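Local coordinates for protein arylsulfatase (Pseudoalteromonas sp. MB47, PDB 7AJ0) that probably hydrolyses sulfate esters of the algal polysaccharide fucoidan, working from chain ends, and assembles as a hexamer, at residues Q99-S104 and W424-F429; P115-L120 and K497-T502. One frame throughout, in Å; residues are numbered along the deposited sequence.

Contact 1 (Q99-S104 and W424-F429); sequences QPTCTS and WSREDF. With CA (calcium ion), chain G.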
loop_
_atom_site.group_PDB
_atom_site.type_symbol
_atom_site.label_atom_id
_atom_site.label_comp_id
_atom_site.label_asym_id
_atom_site.label_seq_id
_atom_site.Cartn_x
_atom_site.Cartn_y
_atom_site.Cartn_z
ATOM N N GLN A 99 -18.878 -4.713 23.003
ATOM C CA GLN A 99 -18.726 -3.476 22.245
ATOM C C GLN A 99 -17.251 -3.228 21.971
ATOM O O GLN A 99 -16.375 -3.875 22.547
ATOM C CB GLN A 99 -19.353 -2.319 23.009
ATOM C CG GLN A 99 -20.794 -2.574 23.413
ATOM C CD GLN A 99 -21.693 -2.842 22.223
ATOM O OE1 GLN A 99 -21.842 -1.997 21.338
ATOM N NE2 GLN A 99 -22.290 -4.027 22.188
ATOM N N PRO A 100 -16.927 -2.295 21.072
ATOM C CA PRO A 100 -15.518 -2.112 20.692
ATOM C C PRO A 100 -14.659 -1.370 21.708
ATOM O O PRO A 100 -13.431 -1.386 21.562
ATOM C CB PRO A 100 -15.608 -1.310 19.377
ATOM C CG PRO A 100 -17.022 -1.454 18.920
ATOM C CD PRO A 100 -17.834 -1.559 20.175
ATOM N N THR A 101 -15.241 -0.727 22.723
ATOM C CA THR A 101 -14.463 0.070 23.664
ATOM C C THR A 101 -15.014 -0.091 25.076
ATOM O O THR A 101 -16.105 -0.626 25.285
ATOM C CB THR A 101 -14.447 1.552 23.258
ATOM O OG1 THR A 101 -15.788 2.002 23.023
ATOM C CG2 THR A 101 -13.623 1.750 21.996
ATOM N N CYS A 102 -14.239 0.405 26.048
ATOM C CA CYS A 102 -14.478 0.087 27.453
ATOM C C CYS A 102 -15.837 0.591 27.923
ATOM O O CYS A 102 -16.689 -0.190 28.360
ATOM C CB CYS A 102 -13.371 0.695 28.321
ATOM S SG CYS A 102 -11.694 0.160 27.941
ATOM N N THR A 103 -16.044 1.909 27.868
ATOM C CA THR A 103 -17.266 2.492 28.410
ATOM C C THR A 103 -18.503 1.915 27.738
ATOM O O THR A 103 -19.529 1.695 28.392
ATOM C CB THR A 103 -17.237 4.014 28.247
ATOM O OG1 THR A 103 -16.112 4.550 28.952
ATOM C CG2 THR A 103 -18.519 4.636 28.781
ATOM N N SER A 104 -18.424 1.662 26.430
ATOM C CA SER A 104 -19.584 1.164 25.701
ATOM C C SER A 104 -19.942 -0.254 26.128
ATOM O O SER A 104 -21.124 -0.576 26.299
ATOM C CB SER A 104 -19.315 1.226 24.198
ATOM O OG SER A 104 -19.310 2.569 23.743
ATOM N N TRP A 424 -21.847 -1.429 16.795
ATOM C CA TRP A 424 -21.844 0.019 16.689
ATOM C C TRP A 424 -20.491 0.570 17.109
ATOM O O TRP A 424 -19.857 0.051 18.034
ATOM C CB TRP A 424 -22.923 0.653 17.575
ATOM C CG TRP A 424 -24.318 0.437 17.108
ATOM C CD1 TRP A 424 -25.035 -0.717 17.188
ATOM C CD2 TRP A 424 -25.180 1.406 16.500
ATOM N NE1 TRP A 424 -26.292 -0.531 16.663
ATOM C CE2 TRP A 424 -26.403 0.765 16.232
ATOM C CE3 TRP A 424 -25.034 2.753 16.153
ATOM C CZ2 TRP A 424 -27.476 1.421 15.629
ATOM C CZ3 TRP A 424 -26.099 3.404 15.556
ATOM C CH2 TRP A 424 -27.306 2.738 15.304
ATOM N N SER A 425 -20.060 1.626 16.430
ATOM C CA SER A 425 -18.931 2.451 16.856
ATOM C C SER A 425 -19.549 3.751 17.374
ATOM O O SER A 425 -19.809 4.682 16.608
ATOM C CB SER A 425 -17.949 2.696 15.722
ATOM O OG SER A 425 -16.875 3.513 16.155
ATOM N N ARG A 426 -19.804 3.797 18.682
ATOM C CA ARG A 426 -20.517 4.918 19.294
ATOM C C ARG A 426 -21.839 5.145 18.571
ATOM O O ARG A 426 -22.735 4.297 18.646
ATOM C CB ARG A 426 -19.632 6.163 19.298
ATOM C CG ARG A 426 -18.349 5.950 20.093
ATOM C CD ARG A 426 -17.837 7.218 20.751
ATOM N NE ARG A 426 -16.913 6.901 21.839
ATOM C CZ ARG A 426 -15.616 6.647 21.679
ATOM N NH1 ARG A 426 -14.859 6.366 22.732
ATOM N NH2 ARG A 426 -15.075 6.679 20.468
ATOM N N GLU A 427 -21.981 6.266 17.871
ATOM C CA GLU A 427 -23.221 6.579 17.171
ATOM C C GLU A 427 -23.241 6.083 15.727
ATOM O O GLU A 427 -24.161 6.432 14.980
ATOM C CB GLU A 427 -23.473 8.091 17.194
ATOM C CG GLU A 427 -23.969 8.622 18.533
ATOM C CD GLU A 427 -22.926 9.438 19.280
ATOM O OE1 GLU A 427 -21.777 9.546 18.799
ATOM O OE2 GLU A 427 -23.263 9.978 20.354
ATOM N N ASP A 428 -22.265 5.273 15.323
ATOM C CA ASP A 428 -22.183 4.749 13.964
ATOM C C ASP A 428 -22.512 3.262 13.973
ATOM O O ASP A 428 -21.861 2.482 14.676
ATOM C CB ASP A 428 -20.792 4.977 13.371
ATOM C CG ASP A 428 -20.515 6.435 13.073
ATOM O OD1 ASP A 428 -21.317 7.064 12.350
ATOM O OD2 ASP A 428 -19.492 6.954 13.567
ATOM N N PHE A 429 -23.520 2.876 13.193
ATOM C CA PHE A 429 -23.820 1.468 12.964
ATOM C C PHE A 429 -22.929 0.956 11.839
ATOM O O PHE A 429 -22.998 1.456 10.712
ATOM C CB PHE A 429 -25.293 1.282 12.612
ATOM C CG PHE A 429 -25.655 -0.131 12.260
ATOM C CD1 PHE A 429 -25.856 -1.075 13.252
ATOM C CD2 PHE A 429 -25.795 -0.517 10.940
ATOM C CE1 PHE A 429 -26.189 -2.374 12.934
ATOM C CE2 PHE A 429 -26.129 -1.816 10.615
ATOM C CZ PHE A 429 -26.327 -2.745 11.614
HETATM CA CA CA G . -11.702 -2.388 28.093
HETATM O O HOH W 1 -20.953 0.414 20.502
HETATM O O HOH W 2 -18.880 2.049 20.908
#

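Contact 2 (P115-L120 and K497-T502); sequences PVRSGL and KAHIAT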
loop_
_atom_site.group_PDB
_atom_site.type_symbol
_atom_site.label_atom_id
_atom_site.label_comp_id
_atom_site.label_asym_id
_atom_site.label_seq_id
_atom_site.Cartn_x
_atom_site.Cartn_y
_atom_site.Cartn_z
ATOM N N PRO A 115 -25.126 1.109 23.877
ATOM C CA PRO A 115 -24.882 2.444 24.451
ATOM C C PRO A 115 -25.367 3.594 23.585
ATOM O O PRO A 115 -25.500 4.713 24.097
ATOM C CB PRO A 115 -23.357 2.484 24.633
ATOM C CG PRO A 115 -22.821 1.411 23.753
ATOM C CD PRO A 115 -23.877 0.357 23.650
ATOM N N VAL A 116 -25.638 3.371 22.298
ATOM C CA VAL A 116 -26.172 4.458 21.486
ATOM C C VAL A 116 -27.570 4.841 21.961
ATOM O O VAL A 116 -27.995 5.992 21.801
ATOM C CB VAL A 116 -26.164 4.071 19.995
ATOM C CG1 VAL A 116 -27.164 2.956 19.715
ATOM C CG2 VAL A 116 -26.450 5.292 19.136
ATOM N N ARG A 117 -28.303 3.897 22.558
ATOM C CA ARG A 117 -29.625 4.220 23.083
ATOM C C ARG A 117 -29.524 5.052 24.355
ATOM O O ARG A 117 -30.311 5.982 24.562
ATOM C CB ARG A 117 -30.414 2.942 23.365
ATOM C CG ARG A 117 -30.533 1.985 22.191
ATOM C CD ARG A 117 -31.555 0.901 22.490
ATOM N NE ARG A 117 -31.527 -0.188 21.518
ATOM C CZ ARG A 117 -32.209 -0.201 20.377
ATOM N NH1 ARG A 117 -32.979 0.824 20.042
ATOM N NH2 ARG A 117 -32.117 -1.245 19.566
ATOM N N SER A 118 -28.559 4.732 25.217
ATOM C CA SER A 118 -28.452 5.366 26.523
ATOM C C SER A 118 -27.657 6.662 26.497
ATOM O O SER A 118 -27.876 7.531 27.349
ATOM C CB SER A 118 -27.798 4.401 27.519
ATOM O OG SER A 118 -26.461 4.111 27.145
ATOM N N GLY A 119 -26.751 6.819 25.537
ATOM C CA GLY A 119 -25.824 7.925 25.538
ATOM C C GLY A 119 -24.496 7.622 26.189
ATOM O O GLY A 119 -23.623 8.500 26.223
ATOM N N LEU A 120 -24.313 6.409 26.698
ATOM C CA LEU A 120 -23.093 6.016 27.400
ATOM C C LEU A 120 -22.043 5.481 26.431
ATOM O O LEU A 120 -21.527 4.373 26.582
ATOM C CB LEU A 120 -23.432 4.988 28.472
ATOM C CG LEU A 120 -24.457 5.448 29.512
ATOM C CD1 LEU A 120 -24.912 4.295 30.393
ATOM C CD2 LEU A 120 -23.881 6.575 30.359
ATOM N N LYS A 497 -32.283 -2.613 8.660
ATOM C CA LYS A 497 -33.366 -1.637 8.621
ATOM C C LYS A 497 -34.229 -1.727 9.872
ATOM O O LYS A 497 -34.539 -0.710 10.502
ATOM C CB LYS A 497 -34.215 -1.853 7.367
ATOM C CG LYS A 497 -33.456 -1.689 6.059
ATOM C CD LYS A 497 -33.196 -0.227 5.739
ATOM C CE LYS A 497 -32.524 -0.065 4.378
ATOM N NZ LYS A 497 -33.351 -0.622 3.268
ATOM N N ALA A 498 -34.626 -2.945 10.248
ATOM C CA ALA A 498 -35.465 -3.112 11.429
ATOM C C ALA A 498 -34.748 -2.627 12.682
ATOM O O ALA A 498 -35.350 -1.967 13.538
ATOM C CB ALA A 498 -35.878 -4.576 11.575
ATOM N N HIS A 499 -33.458 -2.940 12.803
ATOM C CA HIS A 499 -32.694 -2.506 13.967
ATOM C C HIS A 499 -32.685 -0.988 14.077
ATOM O O HIS A 499 -32.890 -0.429 15.161
ATOM C CB HIS A 499 -31.268 -3.044 13.880
ATOM C CG HIS A 499 -30.415 -2.678 15.053
ATOM N ND1 HIS A 499 -30.622 -3.197 16.312
ATOM C CD2 HIS A 499 -29.355 -1.844 15.158
ATOM C CE1 HIS A 499 -29.725 -2.700 17.143
ATOM N NE2 HIS A 499 -28.945 -1.875 16.469
ATOM N N ILE A 500 -32.436 -0.302 12.959
ATOM C CA ILE A 500 -32.457 1.156 12.969
ATOM C C ILE A 500 -33.864 1.664 13.262
ATOM O O ILE A 500 -34.033 2.712 13.897
ATOM C CB ILE A 500 -31.927 1.706 11.631
ATOM C CG1 ILE A 500 -30.449 1.349 11.436
ATOM C CG2 ILE A 500 -32.124 3.215 11.553
ATOM C CD1 ILE A 500 -29.512 1.967 12.451
ATOM N N ALA A 501 -34.891 0.936 12.817
ATOM C CA ALA A 501 -36.260 1.403 13.003
ATOM C C ALA A 501 -36.662 1.411 14.473
ATOM O O ALA A 501 -37.459 2.262 14.886
ATOM C CB ALA A 501 -37.230 0.535 12.199
ATOM N N THR A 502 -36.133 0.482 15.278
ATOM C CA THR A 502 -36.445 0.498 16.702
ATOM C C THR A 502 -36.033 1.822 17.336
ATOM O O THR A 502 -36.628 2.248 18.332
ATOM C CB THR A 502 -35.753 -0.653 17.435
ATOM O OG1 THR A 502 -34.347 -0.396 17.519
ATOM C CG2 THR A 502 -35.984 -1.976 16.721
#

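Contact 1 (Q99-S104 and W424-F429)
Pro100 presses the edge of its pyrrolidine ring against the backbone carbonyl of Trp424, and this is where the two segments pack tightly: CG lies 3.3 Å and CD 3.4 Å from Trp424 O. The same oxygen has a polar partner in water 1, which approaches roughly at right angles to the proline and donates to it at 2.7 Å. The water's second proton goes to Gln99 OE1, also at 2.7 Å. Two successive bends in the Gln99 side chain (chi1 -53°, chi2 -59°) fold its amide back towards the strand, leaving a gap of one water between the two carbonyl oxygens.

Away from the proline the packing is looser, and the second bridging water lies here. Water 2 links Ser104 OG to the backbone of Arg426, whose N donates to it at 3.0 Å. Arg426 is the first inner residue of the type II' turn from Ser425 to Asp428, which is closed by Asp428 N to Ser425 O at 2.8 Å. On this partly exposed side the Arg426 guanidinium comes obliquely towards Thr101, its NH1 stopping 4.5 Å from Thr101 OG1, so the approach is no more than a near miss. Its polar end is held by Val121 O, through NE, and weakly by Thr463 O of a second subunit.

Beyond the contact, Cys102 SG binds calcium at 2.6 Å, together with Asp60, Asp61, Asp325 and Asn326. A cysteine here, leading the run CTSSR, is consistent with the sulfatase site that is oxidised to formylglycine, although cysteine is what the model contains. The arrangement thus sets the start of helix 102-111 beside the hairpin of strands 420-425 and 428-434, whose Trp424 packs its indole on Ile500 and Met503 of helix 489-505.

Contact 2 (P115-L120 and K497-T502)
Arg117 and Thr502 meet because the arginine chain is extended from CG to NE, carrying its guanidinium across to helix 489-505, while chi1 of 72° sets Thr502 OG1 between the backbone N and the carbonyl carbon. The grip is end-on and bifurcated at the acceptor. Arg117 NH1 and Arg117 NH2 each donate to Thr502 OG1 at 3.1 Å; the NH1 bond is somewhat bent (148°), as expected when two N-H groups converge on one oxygen. That oxygen lies close to the guanidinium plane, at its edge. It also donates to His499 O at 2.8 Å, one turn back in the helix, so three bonds fix the hydroxyl.

The His499 ring approaches obliquely, its plane 75° from that of the guanidinium, with CE1 3.7 Å from Arg117 NH2. Each group has a further partner: Asp401 forms a salt bridge with Arg117 NH2, and Trp424 NE1 donates to His499 NE2, which leaves that nitrogen without a proton; with the arginine close by, a neutral ring is likely.

After Arg117 the chain leaves helical angles at Gly119, with positive phi, and Ser118 OG accepts from Leu120 N at 3.2 Å, an ST turn. Through the Arg117 guanidinium, the short helix 115-118 is tied to helix 489-505, on which Met503 also touches Val116 and Arg117, while Tyr422 of strand 420-425 stacks on His499.

Along the chain the segments alternate, 99-104, 115-120, 424-429 and then 497-502, so each contact spans more than 300 residues and ties an early part of the chain to its C-terminal part. The two centres lie about 11 Å apart, on the same side of the chain's centre. Helices 102-111 and 115-118 follow one another and supply the early halves; the antiparallel sheet beginning with strand 420-425, and helix 489-505, supply the late ones. Direct packing joins the contacts: Ser104 CB lies 3.5 Å from Pro115 CG, and Arg426 O 3.7 Å from Val116 CB. The C-terminal sheet and helix are therefore packed, through two touching contacts, on the chain that leads from the calcium-binding cysteine.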